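Local coordinates for monomethylamine methyltransferase MtmB1 (Methanosarcina barkeri, PDB 1NTH), which transfers the methyl group of monomethylamine to the corrinoid cofactor of its partner protein MtmC during methanogenesis from methylamine, at residues V126-E137 with V153-V164. Residues are numbered along the deposited sequence; the frame is centred on the assembly and turned at random.
Sequences VQGGPTGSPISE and VDTIVNGVMTSV
Against one face of the Glu-137 carboxylate lie Ser-163 O, 3.3 Å from CD and not bonded to it, and Val-164 CA. The hydrogen bond comes from Ser-163 OG, which donates at 2.8 Å from the anti side of OE2, somewhat out of the carboxylate plane. Arg-165 N bonds OE1 and Gly-166 N bonds OE2. Glutamate suits this place because its chain, with CG opposite the backbone N (chi1 -170°) and extended beyond, spans to the neighbouring strand's loop. Cutting the side chain back to an alanine is likely to leave the Ser-163 hydroxyl and both N-H groups without their acceptor and open a gap beside Met-193 of a second subunit. The Gln-127 amide keeps its partner in plane, NE2 reaching Thr-155 OG1 at 3.0 Å, and its OE1 bonds Ser-365. Val-157 packs to one side of that plane, CB 3.8 Å from Gln-127 CG; its branched side chain, pointing toward the other strand, also sets CG1 on Gly-129 and CG2 on Thr-131. At the far end, Asp-154 OD2 takes the Val-126 N-H almost straight (178°) with its anti lone pair, while Val-126 O accepts from both Asp-154 N and Thr-155 N.

Strands 125-128 and 155-156 are parallel neighbours of the TIM barrel, joined by a beta-alpha-beta crossover through helix 140-148. A second short ladder pairs Pro-134 and Ile-135 with Val-160 and Met-161; its register is shifted by two residues relative to the first, across loops that include the type I' turn Pro-130 to Ser-133.

A water ties Glu-137 N to the hydroxyls of Thr-162 and Ser-163. Gly-159 CA lies against one face of the Pro-130 ring, 3.5 Å from CB, where a side chain would collide. Gly-132, at positive phi, turns its N-H to Asn-158 O at 2.9 Å.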
loop_
_atom_site.group_PDB
_atom_site.type_symbol
_atom_site.label_atom_id
_atom_site.label_comp_id
_atom_site.label_asym_id
_atom_site.label_seq_id
_atom_site.Cartn_x
_atom_site.Cartn_y
_atom_site.Cartn_z
ATOM N N VAL A 126 23.341 13.515 -10.392
ATOM C CA VAL A 126 22.995 14.859 -10.838
ATOM C C VAL A 126 21.601 15.234 -10.346
ATOM O O VAL A 126 20.593 14.702 -10.815
ATOM C CB VAL A 126 23.040 14.956 -12.379
ATOM C CG1 VAL A 126 22.623 16.351 -12.834
ATOM C CG2 VAL A 126 24.445 14.642 -12.874
ATOM N N GLN A 127 21.556 16.141 -9.376
ATOM C CA GLN A 127 20.296 16.605 -8.818
ATOM C C GLN A 127 20.021 17.962 -9.449
ATOM O O GLN A 127 20.586 18.973 -9.039
ATOM C CB GLN A 127 20.409 16.729 -7.299
ATOM C CG GLN A 127 19.143 17.211 -6.616
ATOM C CD GLN A 127 19.124 16.850 -5.147
ATOM O OE1 GLN A 127 19.570 17.620 -4.288
ATOM N NE2 GLN A 127 18.625 15.659 -4.851
ATOM N N GLY A 128 19.155 17.973 -10.455
ATOM C CA GLY A 128 18.865 19.208 -11.155
ATOM C C GLY A 128 17.529 19.842 -10.851
ATOM O O GLY A 128 16.532 19.160 -10.615
ATOM N N GLY A 129 17.510 21.168 -10.867
ATOM C CA GLY A 129 16.278 21.880 -10.608
ATOM C C GLY A 129 16.544 23.352 -10.379
ATOM O O GLY A 129 17.698 23.789 -10.453
ATOM N N PRO A 130 15.493 24.145 -10.113
ATOM C CA PRO A 130 15.607 25.587 -9.867
ATOM C C PRO A 130 16.496 25.863 -8.661
ATOM O O PRO A 130 16.909 26.998 -8.417
ATOM C CB PRO A 130 14.162 26.012 -9.643
ATOM C CG PRO A 130 13.402 25.061 -10.537
ATOM C CD PRO A 130 14.080 23.746 -10.228
ATOM N N THR A 131 16.767 24.815 -7.891
ATOM C CA THR A 131 17.647 24.925 -6.736
ATOM C C THR A 131 17.210 26.022 -5.763
ATOM O O THR A 131 17.993 26.904 -5.390
ATOM C CB THR A 131 19.098 25.161 -7.225
ATOM O OG1 THR A 131 19.409 24.192 -8.235
ATOM C CG2 THR A 131 20.097 24.997 -6.101
ATOM N N GLY A 132 15.945 25.952 -5.357
ATOM C CA GLY A 132 15.403 26.904 -4.403
ATOM C C GLY A 132 15.106 28.294 -4.920
ATOM O O GLY A 132 14.720 29.172 -4.147
ATOM N N SER A 133 15.277 28.501 -6.221
ATOM C CA SER A 133 15.023 29.805 -6.826
ATOM C C SER A 133 13.526 30.050 -7.008
ATOM O O SER A 133 12.748 29.111 -7.179
ATOM C CB SER A 133 15.734 29.899 -8.178
ATOM O OG SER A 133 17.126 29.671 -8.028
ATOM N N PRO A 134 13.099 31.323 -6.966
ATOM C CA PRO A 134 11.681 31.658 -7.132
ATOM C C PRO A 134 11.178 31.385 -8.548
ATOM O O PRO A 134 11.785 31.820 -9.530
ATOM C CB PRO A 134 11.629 33.141 -6.762
ATOM C CG PRO A 134 12.981 33.635 -7.176
ATOM C CD PRO A 134 13.900 32.532 -6.702
ATOM N N ILE A 135 10.069 30.658 -8.638
ATOM C CA ILE A 135 9.461 30.305 -9.914
ATOM C C ILE A 135 7.989 30.723 -9.915
ATOM O O ILE A 135 7.271 30.485 -8.943
ATOM C CB ILE A 135 9.539 28.777 -10.160
ATOM C CG1 ILE A 135 11.001 28.313 -10.151
ATOM C CG2 ILE A 135 8.850 28.423 -11.473
ATOM C CD1 ILE A 135 11.866 28.939 -11.242
ATOM N N SER A 136 7.550 31.350 -11.002
ATOM C CA SER A 136 6.162 31.789 -11.130
ATOM C C SER A 136 5.221 30.589 -11.114
ATOM O O SER A 136 5.516 29.547 -11.699
ATOM C CB SER A 136 5.968 32.571 -12.434
ATOM O OG SER A 136 6.776 33.735 -12.452
ATOM N N GLU A 137 4.080 30.748 -10.454
ATOM C CA GLU A 137 3.110 29.665 -10.349
ATOM C C GLU A 137 2.650 29.107 -11.696
ATOM O O GLU A 137 2.565 27.888 -11.864
ATOM C CB GLU A 137 1.889 30.122 -9.537
ATOM C CG GLU A 137 0.943 28.981 -9.171
ATOM C CD GLU A 137 -0.208 29.399 -8.264
ATOM O OE1 GLU A 137 -0.997 28.508 -7.879
ATOM O OE2 GLU A 137 -0.331 30.603 -7.935
ATOM N N VAL A 153 19.897 14.449 -15.797
ATOM C CA VAL A 153 19.377 14.636 -14.445
ATOM C C VAL A 153 18.828 13.348 -13.821
ATOM O O VAL A 153 18.044 12.627 -14.442
ATOM C CB VAL A 153 18.286 15.739 -14.448
ATOM C CG1 VAL A 153 17.740 15.961 -13.044
ATOM C CG2 VAL A 153 18.877 17.044 -14.986
ATOM N N ASP A 154 19.253 13.076 -12.587
ATOM C CA ASP A 154 18.840 11.883 -11.841
ATOM C C ASP A 154 17.705 12.134 -10.848
ATOM O O ASP A 154 16.794 11.312 -10.713
ATOM C CB ASP A 154 20.033 11.307 -11.071
ATOM C CG ASP A 154 21.137 10.827 -11.980
ATOM O OD1 ASP A 154 20.857 9.961 -12.836
ATOM O OD2 ASP A 154 22.283 11.304 -11.834
ATOM N N THR A 155 17.786 13.255 -10.137
ATOM C CA THR A 155 16.778 13.638 -9.152
ATOM C C THR A 155 16.505 15.124 -9.334
ATOM O O THR A 155 17.246 15.811 -10.045
ATOM C CB THR A 155 17.268 13.400 -7.702
ATOM O OG1 THR A 155 18.422 14.213 -7.447
ATOM C CG2 THR A 155 17.636 11.939 -7.498
ATOM N N ILE A 156 15.455 15.620 -8.690
ATOM C CA ILE A 156 15.086 17.028 -8.815
ATOM C C ILE A 156 15.288 17.805 -7.518
ATOM O O ILE A 156 14.989 17.299 -6.440
ATOM C CB ILE A 156 13.584 17.185 -9.185
ATOM C CG1 ILE A 156 13.268 16.456 -10.496
ATOM C CG2 ILE A 156 13.213 18.671 -9.266
ATOM C CD1 ILE A 156 13.999 16.991 -11.713
ATOM N N VAL A 157 15.820 19.020 -7.621
ATOM C CA VAL A 157 15.932 19.870 -6.441
ATOM C C VAL A 157 14.870 20.944 -6.688
ATOM O O VAL A 157 14.931 21.695 -7.663
ATOM C CB VAL A 157 17.339 20.496 -6.257
ATOM C CG1 VAL A 157 17.848 21.100 -7.555
ATOM C CG2 VAL A 157 17.274 21.547 -5.159
ATOM N N ASN A 158 13.886 20.990 -5.799
ATOM C CA ASN A 158 12.749 21.895 -5.919
ATOM C C ASN A 158 12.995 23.397 -5.979
ATOM O O ASN A 158 13.909 23.929 -5.347
ATOM C CB ASN A 158 11.762 21.634 -4.781
ATOM C CG ASN A 158 11.289 20.193 -4.729
ATOM O OD1 ASN A 158 11.682 19.361 -5.553
ATOM N ND2 ASN A 158 10.439 19.892 -3.755
ATOM N N GLY A 159 12.137 24.068 -6.737
ATOM C CA GLY A 159 12.188 25.514 -6.831
ATOM C C GLY A 159 11.200 26.021 -5.789
ATOM O O GLY A 159 10.534 25.223 -5.118
ATOM N N VAL A 160 11.097 27.337 -5.648
ATOM C CA VAL A 160 10.187 27.951 -4.688
ATOM C C VAL A 160 8.985 28.546 -5.418
ATOM O O VAL A 160 9.153 29.257 -6.404
ATOM C CB VAL A 160 10.907 29.081 -3.900
ATOM C CG1 VAL A 160 9.890 29.973 -3.196
ATOM C CG2 VAL A 160 11.867 28.471 -2.886
ATOM N N MET A 161 7.779 28.251 -4.939
ATOM C CA MET A 161 6.565 28.789 -5.552
ATOM C C MET A 161 6.417 30.248 -5.119
ATOM O O MET A 161 6.345 30.526 -3.924
ATOM C CB MET A 161 5.326 28.013 -5.081
ATOM C CG MET A 161 5.311 26.529 -5.440
ATOM S SD MET A 161 3.753 25.708 -4.976
ATOM C CE MET A 161 2.660 26.304 -6.292
ATOM N N THR A 162 6.379 31.180 -6.069
ATOM C CA THR A 162 6.226 32.584 -5.691
ATOM C C THR A 162 4.804 32.824 -5.200
ATOM O O THR A 162 4.539 33.784 -4.478
ATOM C CB THR A 162 6.555 33.550 -6.857
ATOM O OG1 THR A 162 5.764 33.227 -8.007
ATOM C CG2 THR A 162 8.034 33.461 -7.211
ATOM N N SER A 163 3.887 31.945 -5.596
ATOM C CA SER A 163 2.504 32.038 -5.151
ATOM C C SER A 163 1.824 30.686 -5.294
ATOM O O SER A 163 2.264 29.833 -6.066
ATOM C CB SER A 163 1.722 33.091 -5.957
ATOM O OG SER A 163 1.486 32.676 -7.296
ATOM N N VAL A 164 0.772 30.484 -4.511
ATOM C CA VAL A 164 -0.017 29.265 -4.584
ATOM C C VAL A 164 -1.459 29.770 -4.547
ATOM O O VAL A 164 -1.848 30.506 -3.637
ATOM C CB VAL A 164 0.299 28.293 -3.413
ATOM C CG1 VAL A 164 -0.036 28.927 -2.070
ATOM C CG2 VAL A 164 -0.457 26.993 -3.618
HETATM O O HOH W 1 3.319 33.285 -9.163
#